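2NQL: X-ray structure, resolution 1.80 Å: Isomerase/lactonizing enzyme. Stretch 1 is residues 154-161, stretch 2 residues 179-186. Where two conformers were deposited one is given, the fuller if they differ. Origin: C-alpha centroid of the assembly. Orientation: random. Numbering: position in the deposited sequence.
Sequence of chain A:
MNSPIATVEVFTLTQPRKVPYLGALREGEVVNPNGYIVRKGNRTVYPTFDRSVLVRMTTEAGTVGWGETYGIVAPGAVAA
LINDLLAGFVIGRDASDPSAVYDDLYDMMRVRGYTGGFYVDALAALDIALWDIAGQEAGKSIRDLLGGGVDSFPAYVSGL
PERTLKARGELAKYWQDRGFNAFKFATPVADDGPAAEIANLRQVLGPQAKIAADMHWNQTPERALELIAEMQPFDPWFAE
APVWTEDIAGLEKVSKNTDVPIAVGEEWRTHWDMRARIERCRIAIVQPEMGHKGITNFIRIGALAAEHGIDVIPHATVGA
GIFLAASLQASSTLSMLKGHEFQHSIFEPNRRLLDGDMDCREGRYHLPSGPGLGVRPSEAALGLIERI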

# COMPACT_ATOMS: atom_id res chain seq x y z
N PRO A 154 4.29 25.75 -17.80
CA PRO A 154 3.61 26.55 -16.80
C PRO A 154 3.64 26.00 -15.39
O PRO A 154 3.66 24.78 -15.19
CB PRO A 154 2.17 26.58 -17.34
CG PRO A 154 2.34 26.46 -18.80
CD PRO A 154 3.36 25.39 -18.89
N ALA A 155 3.63 26.91 -14.42
CA ALA A 155 3.59 26.57 -13.01
C ALA A 155 2.44 27.33 -12.36
O ALA A 155 2.22 28.51 -12.67
CB ALA A 155 4.91 26.94 -12.36
N TYR A 156 1.67 26.66 -11.50
CA TYR A 156 0.63 27.34 -10.73
C TYR A 156 0.99 27.45 -9.27
O TYR A 156 1.62 26.55 -8.70
CB TYR A 156 -0.76 26.71 -10.92
CG TYR A 156 -1.03 25.40 -10.21
CD1 TYR A 156 -1.51 25.39 -8.89
CD2 TYR A 156 -0.83 24.18 -10.85
CE1 TYR A 156 -1.79 24.20 -8.24
CE2 TYR A 156 -1.12 22.96 -10.20
CZ TYR A 156 -1.59 22.98 -8.90
OH TYR A 156 -1.87 21.81 -8.24
N VAL A 157 0.57 28.56 -8.67
CA VAL A 157 0.85 28.85 -7.27
C VAL A 157 -0.02 28.02 -6.35
O VAL A 157 -1.25 27.97 -6.46
CB VAL A 157 0.67 30.37 -6.95
CG1 VAL A 157 1.00 30.66 -5.50
CG2 VAL A 157 1.57 31.19 -7.83
N SER A 158 0.65 27.37 -5.40
CA SER A 158 -0.05 26.59 -4.43
C SER A 158 0.48 27.05 -3.07
O SER A 158 1.68 27.29 -2.89
CB SER A 158 0.29 25.12 -4.66
OG SER A 158 -0.55 24.28 -3.91
N GLY A 159 -0.43 27.18 -2.11
CA GLY A 159 -0.03 27.51 -0.75
C GLY A 159 -0.26 28.99 -0.57
O GLY A 159 0.43 29.81 -1.18
N LEU A 160 -1.24 29.33 0.25
CA LEU A 160 -1.44 30.72 0.67
C LEU A 160 -1.37 30.76 2.19
O LEU A 160 -2.41 30.80 2.85
CB LEU A 160 -2.78 31.26 0.13
CG LEU A 160 -2.98 31.33 -1.40
CD1 LEU A 160 -4.42 31.65 -1.74
CD2 LEU A 160 -2.01 32.32 -2.08
N PRO A 161 -0.14 30.72 2.76
CA PRO A 161 -0.02 30.62 4.21
C PRO A 161 -0.21 31.98 4.87
O PRO A 161 0.75 32.59 5.39
CB PRO A 161 1.41 30.10 4.41
CG PRO A 161 2.17 30.58 3.20
CD PRO A 161 1.18 30.73 2.09
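Stretch 2, residues 179-186: GFNAFKFA

Stretch 2 enters from a helix end, where Gly 179, with positive phi, closes a Schellman motif; Phe 180 and Asn 181 follow in loop conformation, and residues 182-186 form a strand. This strand runs parallel to the strand that begins before Pro 154 and includes Val 157, with a crossing angle of -32° and a closest approach of the axes of 4.5 Å. The register pairs Tyr 156 with Ala 182, Val 157 with Phe 183 and Ser 158 with Lys 184; the CA-CA distance grows from 4.7 Å at the first two pairs to 6.7 Å between Gly 159 and Phe 185, so the chains splay apart toward their C-terminal ends.

Val 157 is the backbone centre of the contact. Its N donates to Ala 182 O (2.9 Å) and its O accepts from Lys 184 N (2.9 Å), so that its two hydrogen bonds straddle Phe 183, as expected of a parallel bridge. Its side chain (chi1 t) shares a sheet face with that of Phe 183, Val 157 CB lying 3.8 Å from Phe 183 CD1, while Val 157 CG2 packs 3.5 Å from Phe 180 CD1.

Lys 184, which covers the most surface, projects from the other face together with Ser 158. Its chain is extended except for a p turn at chi3, and Lys 184 NZ donates a hydrogen bond to Tyr 156 OH (2.9 Å). Tyr 156 also packs nearer its backbone, with its CB 3.6 Å from Ala 182 CB.

Water bridges both ends of the pairing. Water 1 donates to Ala 155 O (2.7 Å) and accepts from Asn 181 N (2.8 Å). Where the strands diverge, water 2 spans Gly 159 N and Lys 184 O, 2.5 Å from each, filling a gap of 4.1 Å between these two atoms.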

# COMPACT_ATOMS: atom_id res chain seq x y z
N GLY A 179 3.82 37.32 -12.25
CA GLY A 179 3.64 36.70 -13.57
C GLY A 179 2.97 35.33 -13.55
O GLY A 179 2.92 34.63 -14.56
N PHE A 180 2.44 34.95 -12.39
CA PHE A 180 1.66 33.73 -12.28
C PHE A 180 0.21 34.05 -12.61
O PHE A 180 -0.29 35.11 -12.25
CB PHE A 180 1.84 33.10 -10.89
CG PHE A 180 3.24 32.57 -10.65
CD1 PHE A 180 3.52 31.19 -10.77
CD2 PHE A 180 4.29 33.43 -10.33
CE1 PHE A 180 4.81 30.71 -10.56
CE2 PHE A 180 5.59 32.97 -10.14
CZ PHE A 180 5.86 31.60 -10.26
N ASN A 181 -0.43 33.14 -13.33
CA ASN A 181 -1.81 33.32 -13.77
C ASN A 181 -2.74 32.23 -13.27
O ASN A 181 -3.95 32.25 -13.52
CB ASN A 181 -1.85 33.38 -15.30
CG ASN A 181 -1.12 34.59 -15.86
OD1 ASN A 181 -0.22 34.45 -16.70
ND2 ASN A 181 -1.50 35.78 -15.41
N ALA A 182 -2.16 31.25 -12.57
CA ALA A 182 -2.90 30.09 -12.11
C ALA A 182 -2.59 29.81 -10.64
O ALA A 182 -1.45 29.97 -10.19
CB ALA A 182 -2.63 28.89 -13.02
N PHE A 183 -3.64 29.47 -9.88
CA PHE A 183 -3.63 29.48 -8.42
C PHE A 183 -4.50 28.34 -7.91
O PHE A 183 -5.47 27.94 -8.57
CB PHE A 183 -4.22 30.80 -7.86
CG PHE A 183 -3.51 32.02 -8.36
CD1 PHE A 183 -2.42 32.54 -7.65
CD2 PHE A 183 -3.90 32.63 -9.56
CE1 PHE A 183 -1.74 33.68 -8.12
CE2 PHE A 183 -3.22 33.75 -10.05
CZ PHE A 183 -2.15 34.28 -9.33
N LYS A 184 -4.16 27.83 -6.73
CA LYS A 184 -5.01 26.84 -6.08
C LYS A 184 -5.09 27.15 -4.60
O LYS A 184 -4.08 27.52 -3.98
CB LYS A 184 -4.49 25.41 -6.34
CG LYS A 184 -5.36 24.31 -5.73
CD LYS A 184 -4.85 22.90 -6.09
CE LYS A 184 -3.68 22.48 -5.21
NZ LYS A 184 -3.15 21.19 -5.70
N PHE A 185 -6.28 27.01 -4.02
CA PHE A 185 -6.46 27.19 -2.58
C PHE A 185 -6.99 25.92 -1.93
O PHE A 185 -7.64 25.10 -2.60
CB PHE A 185 -7.35 28.40 -2.28
CG PHE A 185 -8.81 28.15 -2.52
CD1 PHE A 185 -9.65 27.72 -1.49
CD2 PHE A 185 -9.36 28.34 -3.79
CE1 PHE A 185 -11.01 27.48 -1.72
CE2 PHE A 185 -10.73 28.09 -4.04
CZ PHE A 185 -11.55 27.66 -3.00
N ALA A 186 -6.73 25.76 -0.64
CA ALA A 186 -7.18 24.57 0.09
C ALA A 186 -8.40 24.93 0.92
O ALA A 186 -8.38 25.88 1.71
CB ALA A 186 -6.05 24.00 0.96
O HOH W 1 0.71 30.56 -13.62
O HOH W 2 -2.94 26.97 -1.82